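Local coordinates for nucleotidyl transferase AbiEii/AbiGii toxin family protein (PDB 6Y56) that acts as the nucleotidyltransferase toxin MenT4 of a toxin-antitoxin system and probably blocks growth by inactivating tRNA acceptor stems, at residues A21-V26 with T115-P120; F94-Q99 with W108-R113; Q28-Y33 with K149-G154; S53-R58 with I143-H148; T67-S72 with A124-A129. All blocks are in the same frame, centred on the assembly; numbering follows the deposited sequence.

Interaction 1 of 5, residues A21-V26 with T115-P120; sequences AALLDV and TELGEP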
# COMPACT_ATOMS: atom_id res chain seq x y z
N ALA A 21 -10.26 13.82 0.56
CA ALA A 21 -9.62 12.59 0.08
C ALA A 21 -9.52 12.58 -1.44
O ALA A 21 -8.52 12.12 -2.00
CB ALA A 21 -10.38 11.37 0.56
N ALA A 22 -10.55 13.08 -2.13
CA ALA A 22 -10.52 13.14 -3.59
C ALA A 22 -9.47 14.13 -4.08
O ALA A 22 -8.78 13.87 -5.07
CB ALA A 22 -11.90 13.49 -4.14
N LEU A 23 -9.34 15.27 -3.40
CA LEU A 23 -8.31 16.24 -3.77
C LEU A 23 -6.92 15.66 -3.56
O LEU A 23 -6.02 15.86 -4.39
CB LEU A 23 -8.50 17.53 -2.98
CG LEU A 23 -7.57 18.70 -3.33
CD1 LEU A 23 -7.60 19.00 -4.81
CD2 LEU A 23 -7.93 19.94 -2.53
N LEU A 24 -6.73 14.92 -2.47
CA LEU A 24 -5.46 14.25 -2.23
C LEU A 24 -5.19 13.18 -3.28
O LEU A 24 -4.06 13.05 -3.76
CB LEU A 24 -5.45 13.62 -0.84
CG LEU A 24 -4.19 12.80 -0.53
CD1 LEU A 24 -2.91 13.64 -0.54
CD2 LEU A 24 -4.39 12.13 0.82
N ASP A 25 -6.22 12.42 -3.66
CA ASP A 25 -6.07 11.42 -4.72
C ASP A 25 -5.54 12.06 -5.99
O ASP A 25 -4.60 11.55 -6.62
CB ASP A 25 -7.44 10.75 -4.96
CG ASP A 25 -7.37 9.63 -5.98
OD1 ASP A 25 -6.74 8.59 -5.68
OD2 ASP A 25 -7.95 9.76 -7.09
N VAL A 26 -6.10 13.21 -6.37
CA VAL A 26 -5.63 13.92 -7.56
C VAL A 26 -4.20 14.40 -7.36
O VAL A 26 -3.36 14.28 -8.26
CB VAL A 26 -6.58 15.09 -7.88
CG1 VAL A 26 -6.01 15.96 -8.98
CG2 VAL A 26 -7.95 14.57 -8.28
N THR A 115 -3.47 25.88 -5.68
CA THR A 115 -3.61 27.34 -5.73
C THR A 115 -5.06 27.78 -5.60
O THR A 115 -5.36 28.75 -4.89
CB THR A 115 -3.02 27.87 -7.04
OG1 THR A 115 -3.76 27.35 -8.15
CG2 THR A 115 -1.55 27.46 -7.17
N GLU A 116 -5.98 27.09 -6.27
CA GLU A 116 -7.40 27.41 -6.21
C GLU A 116 -8.17 26.56 -5.21
O GLU A 116 -8.97 27.09 -4.44
CB GLU A 116 -8.03 27.25 -7.60
CG GLU A 116 -7.21 27.88 -8.73
CD GLU A 116 -7.59 27.33 -10.10
OE1 GLU A 116 -6.73 26.71 -10.77
OE2 GLU A 116 -8.75 27.54 -10.52
N LEU A 117 -7.94 25.25 -5.20
CA LEU A 117 -8.75 24.33 -4.42
C LEU A 117 -8.28 24.19 -2.98
O LEU A 117 -8.99 23.58 -2.17
CB LEU A 117 -8.80 22.98 -5.11
CG LEU A 117 -9.20 23.14 -6.58
CD1 LEU A 117 -9.15 21.82 -7.31
CD2 LEU A 117 -10.59 23.77 -6.68
N GLY A 118 -7.12 24.73 -2.64
CA GLY A 118 -6.70 24.77 -1.26
C GLY A 118 -5.99 23.50 -0.81
O GLY A 118 -5.52 22.68 -1.61
N GLU A 119 -5.91 23.35 0.51
CA GLU A 119 -5.15 22.29 1.14
C GLU A 119 -6.10 21.30 1.79
O GLU A 119 -6.83 21.67 2.72
CB GLU A 119 -4.21 22.88 2.19
CG GLU A 119 -3.59 21.84 3.10
CD GLU A 119 -2.43 22.38 3.91
OE1 GLU A 119 -2.15 23.60 3.80
OE2 GLU A 119 -1.81 21.60 4.65
N PRO A 120 -6.12 20.04 1.35
CA PRO A 120 -6.97 19.05 2.03
C PRO A 120 -6.48 18.81 3.45
O PRO A 120 -5.28 18.71 3.71
CB PRO A 120 -6.82 17.80 1.16
CG PRO A 120 -5.54 17.99 0.42
CD PRO A 120 -5.40 19.47 0.20

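Interaction 2 of 5, residues F94-Q99 with W108-R113; sequences FEFGVQ and WQLRVR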
# COMPACT_ATOMS: atom_id res chain seq x y z
N PHE A 94 -0.59 22.27 -7.96
CA PHE A 94 -0.29 21.68 -6.66
C PHE A 94 1.13 22.01 -6.22
O PHE A 94 2.07 21.94 -7.02
CB PHE A 94 -0.41 20.16 -6.70
CG PHE A 94 -1.81 19.66 -6.87
CD1 PHE A 94 -2.68 19.55 -5.78
CD2 PHE A 94 -2.27 19.32 -8.13
CE1 PHE A 94 -3.98 19.09 -5.95
CE2 PHE A 94 -3.57 18.86 -8.31
CZ PHE A 94 -4.42 18.74 -7.22
N GLU A 95 1.28 22.30 -4.93
CA GLU A 95 2.58 22.38 -4.28
C GLU A 95 2.63 21.32 -3.20
O GLU A 95 1.63 21.06 -2.52
CB GLU A 95 2.79 23.76 -3.63
CG GLU A 95 4.21 23.98 -3.12
CD GLU A 95 4.36 25.28 -2.34
OE1 GLU A 95 3.57 26.22 -2.59
OE2 GLU A 95 5.26 25.35 -1.48
N PHE A 96 3.80 20.70 -3.05
CA PHE A 96 3.98 19.59 -2.13
C PHE A 96 5.03 19.92 -1.09
O PHE A 96 5.97 20.68 -1.34
CB PHE A 96 4.44 18.35 -2.89
CG PHE A 96 3.45 17.91 -3.93
CD1 PHE A 96 2.42 17.04 -3.61
CD2 PHE A 96 3.52 18.40 -5.23
CE1 PHE A 96 1.50 16.64 -4.56
CE2 PHE A 96 2.59 17.99 -6.18
CZ PHE A 96 1.58 17.12 -5.84
N GLY A 97 4.87 19.34 0.08
CA GLY A 97 5.89 19.40 1.11
C GLY A 97 5.89 18.11 1.89
O GLY A 97 4.84 17.46 2.04
N VAL A 98 7.06 17.71 2.36
CA VAL A 98 7.19 16.53 3.20
C VAL A 98 7.95 16.90 4.46
O VAL A 98 8.94 17.64 4.40
CB VAL A 98 7.83 15.32 2.48
CG1 VAL A 98 6.81 14.65 1.55
CG2 VAL A 98 9.09 15.74 1.73
N GLN A 99 7.48 16.39 5.60
CA GLN A 99 8.12 16.59 6.89
C GLN A 99 8.42 15.22 7.49
O GLN A 99 7.55 14.35 7.52
CB GLN A 99 7.20 17.36 7.82
CG GLN A 99 7.86 17.68 9.15
CD GLN A 99 7.04 18.63 10.00
OE1 GLN A 99 7.59 19.52 10.65
NE2 GLN A 99 5.72 18.45 9.99
N TRP A 108 7.42 10.07 6.25
CA TRP A 108 7.21 11.49 6.02
C TRP A 108 5.72 11.79 6.06
O TRP A 108 4.90 10.99 5.61
CB TRP A 108 7.77 11.92 4.66
CG TRP A 108 9.23 11.63 4.55
CD1 TRP A 108 9.80 10.40 4.31
CD2 TRP A 108 10.31 12.55 4.71
NE1 TRP A 108 11.18 10.52 4.32
CE2 TRP A 108 11.50 11.83 4.56
CE3 TRP A 108 10.38 13.92 4.96
CZ2 TRP A 108 12.75 12.43 4.65
CZ3 TRP A 108 11.61 14.52 5.06
CH2 TRP A 108 12.79 13.78 4.90
N GLN A 109 5.38 12.94 6.61
CA GLN A 109 4.04 13.48 6.44
C GLN A 109 4.01 14.31 5.17
O GLN A 109 4.88 15.16 4.96
CB GLN A 109 3.66 14.35 7.64
CG GLN A 109 2.30 15.00 7.45
CD GLN A 109 1.69 15.54 8.73
OE1 GLN A 109 2.38 15.72 9.74
NE2 GLN A 109 0.40 15.84 8.67
N LEU A 110 3.01 14.06 4.32
CA LEU A 110 2.86 14.78 3.07
C LEU A 110 1.80 15.86 3.22
O LEU A 110 0.70 15.60 3.72
CB LEU A 110 2.43 13.81 1.96
CG LEU A 110 2.17 14.43 0.59
CD1 LEU A 110 3.45 14.91 -0.03
CD2 LEU A 110 1.50 13.39 -0.29
N ARG A 111 2.12 17.06 2.77
CA ARG A 111 1.14 18.14 2.72
C ARG A 111 1.04 18.61 1.28
O ARG A 111 2.04 18.65 0.56
CB ARG A 111 1.53 19.28 3.65
CG ARG A 111 1.32 18.93 5.12
CD ARG A 111 1.52 20.12 6.03
NE ARG A 111 1.19 19.82 7.42
CZ ARG A 111 2.04 19.32 8.31
NH1 ARG A 111 3.29 19.04 7.96
NH2 ARG A 111 1.64 19.08 9.56
N VAL A 112 -0.17 18.88 0.84
CA VAL A 112 -0.41 19.32 -0.53
C VAL A 112 -1.30 20.55 -0.48
O VAL A 112 -2.17 20.66 0.39
CB VAL A 112 -1.00 18.20 -1.43
CG1 VAL A 112 -0.30 16.86 -1.20
CG2 VAL A 112 -2.47 18.02 -1.20
N ARG A 113 -1.06 21.48 -1.39
CA ARG A 113 -1.88 22.68 -1.46
C ARG A 113 -2.09 23.06 -2.91
O ARG A 113 -1.13 23.15 -3.68
CB ARG A 113 -1.23 23.84 -0.71
CG ARG A 113 -2.11 25.08 -0.60
CD ARG A 113 -1.32 26.25 -0.05
NE ARG A 113 -0.02 26.37 -0.70
CZ ARG A 113 0.17 26.91 -1.90
NH1 ARG A 113 -0.86 27.40 -2.58
NH2 ARG A 113 1.39 26.97 -2.42

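Interaction 3 of 5, residues Q28-Y33 with K149-G154; sequences QDHLLY and KAYGFG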
# COMPACT_ATOMS: atom_id res chain seq x y z
N GLN A 28 -1.87 13.15 -5.48
CA GLN A 28 -0.97 12.00 -5.59
C GLN A 28 -0.65 11.68 -7.04
O GLN A 28 0.49 11.32 -7.37
CB GLN A 28 -1.60 10.77 -4.95
CG GLN A 28 -1.75 10.82 -3.46
CD GLN A 28 -2.62 9.70 -2.96
OE1 GLN A 28 -3.49 9.21 -3.68
NE2 GLN A 28 -2.39 9.28 -1.73
N ASP A 29 -1.65 11.73 -7.94
CA ASP A 29 -1.38 11.46 -9.35
C ASP A 29 -0.37 12.45 -9.90
O ASP A 29 0.50 12.09 -10.71
CB ASP A 29 -2.65 11.57 -10.19
CG ASP A 29 -3.69 10.53 -9.84
OD1 ASP A 29 -3.35 9.52 -9.18
OD2 ASP A 29 -4.85 10.74 -10.23
N HIS A 30 -0.49 13.71 -9.48
CA HIS A 30 0.44 14.74 -9.93
C HIS A 30 1.84 14.49 -9.38
O HIS A 30 2.83 14.67 -10.10
CB HIS A 30 -0.08 16.12 -9.51
CG HIS A 30 -1.21 16.62 -10.37
ND1 HIS A 30 -2.44 16.01 -10.41
CD2 HIS A 30 -1.29 17.67 -11.22
CE1 HIS A 30 -3.23 16.65 -11.25
NE2 HIS A 30 -2.55 17.67 -11.76
N LEU A 31 1.94 14.07 -8.12
CA LEU A 31 3.24 13.77 -7.53
C LEU A 31 3.89 12.58 -8.21
O LEU A 31 5.09 12.60 -8.52
CB LEU A 31 3.08 13.51 -6.03
CG LEU A 31 4.32 13.22 -5.16
CD1 LEU A 31 4.02 13.48 -3.71
CD2 LEU A 31 4.80 11.77 -5.29
N LEU A 32 3.11 11.54 -8.48
CA LEU A 32 3.65 10.36 -9.16
C LEU A 32 4.09 10.70 -10.57
O LEU A 32 5.12 10.19 -11.04
CB LEU A 32 2.61 9.23 -9.12
CG LEU A 32 2.38 8.62 -7.73
CD1 LEU A 32 1.08 7.82 -7.70
CD2 LEU A 32 3.55 7.75 -7.33
N TYR A 33 3.37 11.59 -11.25
CA TYR A 33 3.82 12.06 -12.55
C TYR A 33 5.18 12.75 -12.44
O TYR A 33 6.10 12.48 -13.21
CB TYR A 33 2.79 13.02 -13.14
CG TYR A 33 3.24 13.67 -14.44
CD1 TYR A 33 3.35 12.92 -15.60
CD2 TYR A 33 3.57 15.02 -14.50
CE1 TYR A 33 3.77 13.49 -16.79
CE2 TYR A 33 3.98 15.59 -15.70
CZ TYR A 33 4.08 14.82 -16.83
OH TYR A 33 4.49 15.38 -18.02
N LYS A 149 -8.81 13.26 -17.41
CA LYS A 149 -8.88 14.03 -18.65
C LYS A 149 -8.62 15.51 -18.42
O LYS A 149 -8.31 16.23 -19.38
CB LYS A 149 -10.25 13.83 -19.30
CG LYS A 149 -10.50 12.42 -19.79
CD LYS A 149 -11.73 12.36 -20.70
CE LYS A 149 -12.99 12.11 -19.89
NZ LYS A 149 -14.02 13.17 -20.07
N ALA A 150 -8.72 15.99 -17.19
CA ALA A 150 -8.52 17.40 -16.90
C ALA A 150 -7.09 17.75 -16.50
O ALA A 150 -6.81 18.93 -16.23
CB ALA A 150 -9.48 17.86 -15.80
N TYR A 151 -6.18 16.77 -16.47
CA TYR A 151 -4.87 17.01 -15.88
C TYR A 151 -3.96 17.83 -16.78
O TYR A 151 -3.14 18.62 -16.29
CB TYR A 151 -4.18 15.67 -15.56
CG TYR A 151 -4.72 14.95 -14.35
CD1 TYR A 151 -5.78 15.45 -13.61
CD2 TYR A 151 -4.14 13.75 -13.94
CE1 TYR A 151 -6.27 14.77 -12.49
CE2 TYR A 151 -4.62 13.07 -12.84
CZ TYR A 151 -5.67 13.59 -12.11
OH TYR A 151 -6.12 12.90 -11.01
N GLY A 152 -4.04 17.64 -18.10
CA GLY A 152 -3.12 18.30 -19.00
C GLY A 152 -1.81 17.58 -19.22
O GLY A 152 -0.93 18.11 -19.91
N PHE A 153 -1.64 16.39 -18.65
CA PHE A 153 -0.54 15.49 -18.97
C PHE A 153 -1.08 14.08 -18.90
O PHE A 153 -2.14 13.84 -18.32
CB PHE A 153 0.63 15.65 -17.98
CG PHE A 153 0.20 15.57 -16.54
CD1 PHE A 153 0.10 14.35 -15.90
CD2 PHE A 153 -0.13 16.73 -15.84
CE1 PHE A 153 -0.30 14.28 -14.58
CE2 PHE A 153 -0.53 16.66 -14.52
CZ PHE A 153 -0.62 15.44 -13.89
N GLY A 154 -0.36 13.15 -19.52
CA GLY A 154 -0.70 11.74 -19.43
C GLY A 154 -0.02 11.09 -18.24
O GLY A 154 1.14 11.38 -17.94
O HOH W 1 -3.35 19.47 -13.70

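Interaction 4 of 5, residues S53-R58 with I143-H148; sequences SLRKCR and IQLPIH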
# COMPACT_ATOMS: atom_id res chain seq x y z
N SER A 53 -0.99 1.85 -4.41
CA SER A 53 -0.71 1.25 -5.71
C SER A 53 -1.88 0.40 -6.17
O SER A 53 -2.21 0.37 -7.37
CB SER A 53 0.60 0.45 -5.68
OG SER A 53 0.48 -0.79 -5.00
N LEU A 54 -2.57 -0.25 -5.23
CA LEU A 54 -3.77 -1.01 -5.57
C LEU A 54 -4.84 -0.09 -6.13
O LEU A 54 -5.46 -0.39 -7.16
CB LEU A 54 -4.25 -1.76 -4.33
CG LEU A 54 -5.44 -2.71 -4.39
CD1 LEU A 54 -5.11 -3.95 -5.21
CD2 LEU A 54 -5.87 -3.07 -2.96
N ARG A 55 -5.05 1.06 -5.49
CA ARG A 55 -6.00 2.05 -5.99
C ARG A 55 -5.61 2.56 -7.37
O ARG A 55 -6.43 2.57 -8.29
CB ARG A 55 -6.08 3.22 -5.01
CG ARG A 55 -6.63 4.49 -5.63
CD ARG A 55 -8.11 4.40 -5.96
NE ARG A 55 -8.53 5.65 -6.58
CZ ARG A 55 -9.76 6.16 -6.54
NH1 ARG A 55 -10.75 5.52 -5.93
NH2 ARG A 55 -9.99 7.33 -7.14
N LYS A 56 -4.36 2.99 -7.54
CA LYS A 56 -4.00 3.70 -8.77
C LYS A 56 -3.96 2.76 -9.97
O LYS A 56 -4.35 3.16 -11.08
CB LYS A 56 -2.62 4.36 -8.65
CG LYS A 56 -2.48 5.37 -7.53
CD LYS A 56 -3.51 6.47 -7.64
CE LYS A 56 -3.25 7.55 -6.59
NZ LYS A 56 -4.20 8.70 -6.73
N CYS A 57 -3.47 1.54 -9.78
CA CYS A 57 -3.03 0.73 -10.90
C CYS A 57 -3.79 -0.58 -11.04
O CYS A 57 -3.60 -1.28 -12.04
CB CYS A 57 -1.53 0.45 -10.76
SG CYS A 57 -0.52 1.95 -10.98
N ARG A 58 -4.66 -0.92 -10.08
CA ARG A 58 -5.44 -2.14 -10.21
C ARG A 58 -6.93 -1.91 -10.05
O ARG A 58 -7.71 -2.50 -10.80
CB ARG A 58 -4.94 -3.17 -9.20
CG ARG A 58 -3.47 -3.55 -9.42
CD ARG A 58 -3.11 -4.82 -8.69
NE ARG A 58 -1.67 -5.06 -8.69
CZ ARG A 58 -0.99 -5.66 -9.66
NH1 ARG A 58 -1.62 -6.08 -10.76
NH2 ARG A 58 0.33 -5.83 -9.53
N ILE A 143 -5.28 3.04 -13.81
CA ILE A 143 -6.65 2.80 -14.26
C ILE A 143 -7.25 4.14 -14.65
O ILE A 143 -7.19 5.10 -13.88
CB ILE A 143 -7.45 2.13 -13.14
CG1 ILE A 143 -6.79 0.82 -12.70
CG2 ILE A 143 -8.89 1.92 -13.57
CD1 ILE A 143 -6.84 -0.27 -13.75
N GLN A 144 -7.80 4.22 -15.86
CA GLN A 144 -8.28 5.50 -16.38
C GLN A 144 -9.56 5.92 -15.67
O GLN A 144 -10.52 5.15 -15.59
CB GLN A 144 -8.53 5.40 -17.88
CG GLN A 144 -7.25 5.32 -18.70
CD GLN A 144 -7.50 5.16 -20.18
OE1 GLN A 144 -8.63 4.99 -20.63
NE2 GLN A 144 -6.42 5.20 -20.97
N LEU A 145 -9.57 7.15 -15.17
CA LEU A 145 -10.71 7.72 -14.47
C LEU A 145 -11.09 9.04 -15.13
O LEU A 145 -10.23 9.70 -15.71
CB LEU A 145 -10.37 7.96 -12.99
CG LEU A 145 -9.93 6.73 -12.19
CD1 LEU A 145 -9.67 7.11 -10.73
CD2 LEU A 145 -10.95 5.61 -12.28
N PRO A 146 -12.36 9.44 -15.05
CA PRO A 146 -12.78 10.66 -15.77
C PRO A 146 -11.98 11.92 -15.46
O PRO A 146 -11.63 12.68 -16.38
CB PRO A 146 -14.26 10.80 -15.36
CG PRO A 146 -14.70 9.39 -15.14
CD PRO A 146 -13.50 8.69 -14.51
N ILE A 147 -11.66 12.17 -14.19
CA ILE A 147 -10.96 13.40 -13.84
C ILE A 147 -9.58 13.47 -14.47
O ILE A 147 -9.04 14.56 -14.63
CB ILE A 147 -10.91 13.59 -12.31
CG1 ILE A 147 -10.62 15.05 -11.94
CG2 ILE A 147 -9.91 12.59 -11.67
CD1 ILE A 147 -11.02 15.43 -10.53
N HIS A 148 -8.98 12.32 -14.83
CA HIS A 148 -7.66 12.36 -15.45
C HIS A 148 -7.65 13.15 -16.74
O HIS A 148 -6.61 13.67 -17.14
CB HIS A 148 -7.14 10.94 -15.73
CG HIS A 148 -6.99 10.09 -14.50
ND1 HIS A 148 -6.78 8.74 -14.58
CD2 HIS A 148 -7.00 10.40 -13.19
CE1 HIS A 148 -6.67 8.24 -13.36
NE2 HIS A 148 -6.80 9.23 -12.49
O HOH W 2 -6.41 5.15 -11.27

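Interaction 5 of 5, residues T67-S72 with A124-A129; sequences TDLDFS and ASVEFA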
# COMPACT_ATOMS: atom_id res chain seq x y z
N THR A 67 -4.54 7.20 1.35
CA THR A 67 -3.90 8.47 1.69
C THR A 67 -2.40 8.37 1.82
O THR A 67 -1.74 9.40 2.05
CB THR A 67 -4.44 8.99 3.03
OG1 THR A 67 -4.03 8.11 4.08
CG2 THR A 67 -5.96 9.10 3.00
N ASP A 68 -1.83 7.18 1.73
CA ASP A 68 -0.40 7.04 1.87
C ASP A 68 0.23 6.74 0.52
O ASP A 68 -0.43 6.33 -0.44
CB ASP A 68 -0.01 6.01 2.93
CG ASP A 68 -0.73 4.67 2.79
OD1 ASP A 68 -1.69 4.54 2.00
OD2 ASP A 68 -0.32 3.72 3.51
N LEU A 69 1.50 7.04 0.41
CA LEU A 69 2.30 6.61 -0.72
C LEU A 69 3.41 5.74 -0.15
O LEU A 69 4.16 6.19 0.72
CB LEU A 69 2.87 7.81 -1.46
CG LEU A 69 1.84 8.60 -2.27
CD1 LEU A 69 2.47 9.85 -2.85
CD2 LEU A 69 1.24 7.75 -3.39
N ASP A 70 3.47 4.49 -0.58
CA ASP A 70 4.44 3.54 -0.07
C ASP A 70 5.31 3.08 -1.23
O ASP A 70 4.80 2.78 -2.31
CB ASP A 70 3.75 2.30 0.49
CG ASP A 70 2.93 2.59 1.73
OD1 ASP A 70 3.41 3.34 2.60
OD2 ASP A 70 1.81 2.04 1.84
N PHE A 71 6.61 3.02 -0.99
CA PHE A 71 7.56 2.55 -1.99
C PHE A 71 8.50 1.56 -1.34
O PHE A 71 8.79 1.65 -0.14
CB PHE A 71 8.41 3.69 -2.56
CG PHE A 71 7.60 4.78 -3.19
CD1 PHE A 71 7.21 4.69 -4.51
CD2 PHE A 71 7.24 5.90 -2.46
CE1 PHE A 71 6.45 5.70 -5.10
CE2 PHE A 71 6.48 6.91 -3.04
CZ PHE A 71 6.08 6.81 -4.36
N SER A 72 9.00 0.63 -2.14
CA SER A 72 10.16 -0.15 -1.76
C SER A 72 11.37 0.56 -2.33
O SER A 72 11.43 0.83 -3.54
CB SER A 72 10.07 -1.57 -2.32
OG SER A 72 11.30 -2.25 -2.11
N ALA A 124 -1.84 12.47 5.35
CA ALA A 124 -1.21 11.79 4.23
C ALA A 124 0.26 11.59 4.54
O ALA A 124 0.88 12.38 5.24
CB ALA A 124 -1.37 12.60 2.94
N SER A 125 0.82 10.52 3.99
CA SER A 125 2.18 10.16 4.32
C SER A 125 2.88 9.56 3.12
O SER A 125 2.26 9.18 2.12
CB SER A 125 2.21 9.16 5.48
OG SER A 125 1.40 8.05 5.17
N VAL A 126 4.21 9.49 3.22
CA VAL A 126 5.05 8.78 2.27
C VAL A 126 6.00 7.92 3.10
O VAL A 126 6.59 8.40 4.07
CB VAL A 126 5.85 9.75 1.39
CG1 VAL A 126 6.60 9.00 0.31
CG2 VAL A 126 4.93 10.80 0.77
N GLU A 127 6.13 6.64 2.72
CA GLU A 127 6.99 5.73 3.46
C GLU A 127 7.81 4.91 2.49
O GLU A 127 7.32 4.53 1.42
CB GLU A 127 6.17 4.79 4.35
CG GLU A 127 7.00 4.04 5.37
CD GLU A 127 6.17 3.10 6.21
OE1 GLU A 127 6.76 2.32 6.98
OE2 GLU A 127 4.92 3.13 6.08
N PHE A 128 9.05 4.61 2.88
CA PHE A 128 10.00 3.91 2.03
C PHE A 128 10.51 2.69 2.77
O PHE A 128 11.27 2.83 3.74
CB PHE A 128 11.18 4.81 1.70
CG PHE A 128 10.81 6.04 0.94
CD1 PHE A 128 10.43 7.19 1.60
CD2 PHE A 128 10.88 6.05 -0.44
CE1 PHE A 128 10.11 8.34 0.92
CE2 PHE A 128 10.56 7.20 -1.14
CZ PHE A 128 10.17 8.34 -0.46
N ALA A 129 10.12 1.51 2.32
CA ALA A 129 10.57 0.27 2.94
C ALA A 129 12.00 -0.04 2.52
O ALA A 129 12.39 0.19 1.36
CB ALA A 129 9.67 -0.88 2.49
O HOH W 3 -0.11 10.39 0.24
O HOH W 4 -1.50 8.52 5.48
O HOH W 5 3.00 5.77 3.95

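Interaction 1 of 5, residues A21-V26 with T115-P120
Leu23 of helix 19-38 sits against Leu117, Gly118 and Pro120, in the loop that carries strand 107-114 over to strand 125-129 of the central sheet in this nucleotidyltransferase-like fold. No hydrogen bond joins the two segments. The apolar part is shared between the two methyls of Leu23. Its CG lies anti to the backbone N (chi1 -175°); beyond it, CD2 is 3.8 Å from Pro120 CD, the leucine and the proline ring crossing at about a right angle, while CD1 approaches CD1 of Leu117 at 4.1 Å. Leu24 adds little, its N lying 4.4 Å from Pro120 CG. Around the contact, Leu23 and Val26 also pack on Phe94, Pro120 on Val112, and Leu117 on Arg5 and Val8 of helix 5-11. A second kind of contact is methyl against carbonyl. At the backbone angles of Gly118 (phi 85°) a CB would press on Leu117 O; Gly118 O lies 3.8 Å from Leu23 CD2, and Leu117 O at the same 3.8 Å from that methyl.

Interaction 2 of 5, residues F94-Q99 with W108-R113
Trp108 reaches across to Val98 and Gln99 at one end of this strand pair. Its CB starts 4.0 Å from Val98 CB and also touches Gln99 O. Further out, CE3 is 3.5 Å from Gln99 C and 3.8 Å from Val98 CB, and CZ3 meets the same Gln99 carbonyl carbon more loosely; the ring's NE1 is hydrogen-bonded to Gly105 O, in the turn connecting the strands. That turn makes strands 94-100 and 107-114 an antiparallel beta hairpin. Glu95-Arg113, Gly97-Arg111 and Gln99-Gln109 are hydrogen-bonded pairs, each with two N-H...O bonds, such as Arg111 N to Gly97 O at 2.8 Å and a nearly straight 174°. The non-hydrogen-bonded pairs Phe96-Val112 and Val98-Leu110 put apolar groups on one face: Val112 CG1 packs 3.6 Å from Phe96 CD1, and Leu110 CD1 3.7 Å from Val98 CG1. Helix 19-38 covers part of that face through Leu31. On the other face Glu95 and Arg113 form a salt bridge, carboxylate and guanidinium planes 84° apart, whose modelled length is too short to be trusted.

Interaction 3 of 5, residues Q28-Y33 with K149-G154
The His30 ring has Phe153 CZ above the centre of one face, at a height of 3.5 Å, and a water at its edge. The rings of His30, Tyr33, Tyr151 and Phe153 form an aromatic cluster that fastens helix 19-38 to the loop between strands 138-141 and 157-160. Phe153 stands edge-to-face (T-shaped) on His30, planes at 88°, while the edge of His30 turns to the face of Tyr151, with CE1 over the centre of that ring, 3.7 Å from Tyr151 CD1. Tyr33 stacks on one face of Phe153, centroids of the two rings 4.1 Å apart and planes 18° from parallel, and Tyr151 CB lies toward the rim of the opposite face. Chi1 of 50° sets Phe153 CG between its backbone N and carbonyl carbon, 3.9 Å from Tyr33 CE2. The water donates to Tyr151 O and also bonds His30 NE2; the ND1 of His30 is hydrogen-bonded to Val26 O one turn back along the helix. Asp29 is held on two sides, its OD1 by a salt bridge to Lys56. Asp29 OD2 lies at the edge of the Tyr151 ring, in its plane, and accepts from Tyr151 OH at 2.6 Å through its anti lone pair.

Interaction 4 of 5, residues S53-R58 with I143-H148
Arg55 and Leu145 open the contact between helix 50-59 and the loop running from strand 138-141 toward strand 157-160. Here the C-terminal part of a helix, widened into a pi-type turn at 55-58, is tied to a passing extended chain. The Arg55 chain bends at chi2 (70°), which places CD; its NH2 lies 3.6 Å from Leu145 CD1 and also forms a salt bridge with Asp25. Lys56 contributes its backbone: Ile143 N donates to Lys56 O at 2.9 Å, in the plane of the carbonyl and with an angle of 156° at the hydrogen. A water donates to Lys56 O as well and, at 2.7 Å, to Ile143 O, so two donors grip the Lys56 carbonyl. The Lys56 side chain leaves the contact for Asp25 and Asp29 of helix 19-38. At Cys57 the backbone again does the touching, with its C 3.7 Å from Ile143 CG1. Arg58 sends its guanidinium off to Glu138, yet its main chain still meets the isoleucine: Ile143 CD1 rests 3.8 Å from Arg58 O.

Interaction 5 of 5, residues T67-S72 with A124-A129
Leu69 and Phe71 hold strand 125-129 by the staggered bonds of a parallel pair: Leu69 N to Ser125 O, Glu127 N to Leu69 O, Phe71 N to Glu127 O, and Ala129 N to Phe71 O at 2.8 Å. A weak 3.4 Å bond, Ser125 N to Thr67 O, precedes them. Nearby, a water joins Thr67 OG1, itself bonded to Arg181, to Ser125 OG. Apolar contacts fill one face, where Phe71 CE2 is 4.0 Å from Val126 CG1, at the ring's edge, and Phe71 CD2 is 3.8 Å from Phe128 CE2; these two ring planes, 22° from parallel, are offset (centroids 5.6 Å apart) and hardly overlap. The other face is mostly polar. Asp70 OD1 and Glu127 OE2, like charges, approach to 3.8 Å, and a water links Asp70 OD1 with Ser125 OG. Asp68 and Asp70 form an Asp-x-Asp pattern consistent with the metal-binding carboxylates of related nucleotidyltransferases. Strands 47-49 and 107-114 flank the pair; its apolar face packs on helices 19-38 (Leu31, Leu32) and 76-86 (Val79, Val82, Cys83).

How the interactions relate
From the N terminus, helix 19-38 is the first element to enter a contact, and it enters two: interaction 1 closes a loop to 115-120, interaction 3 a longer one to 149-154, and the two cross. Helix 50-59 then pairs with 143-148 in interaction 4, within the span of interaction 3 but crossing interaction 1. Strand 68-72 meets 124-129 in interaction 5, enclosed by interactions 3 and 4 and likewise crossing interaction 1. The hairpin of interaction 2 lies inside all four. Interactions 2 and 5 share the central sheet through strands 107-114 and 125-129, and helix 19-38 packs on both. Interactions 1, 3 and 4 meet where that helix faces helix 50-59.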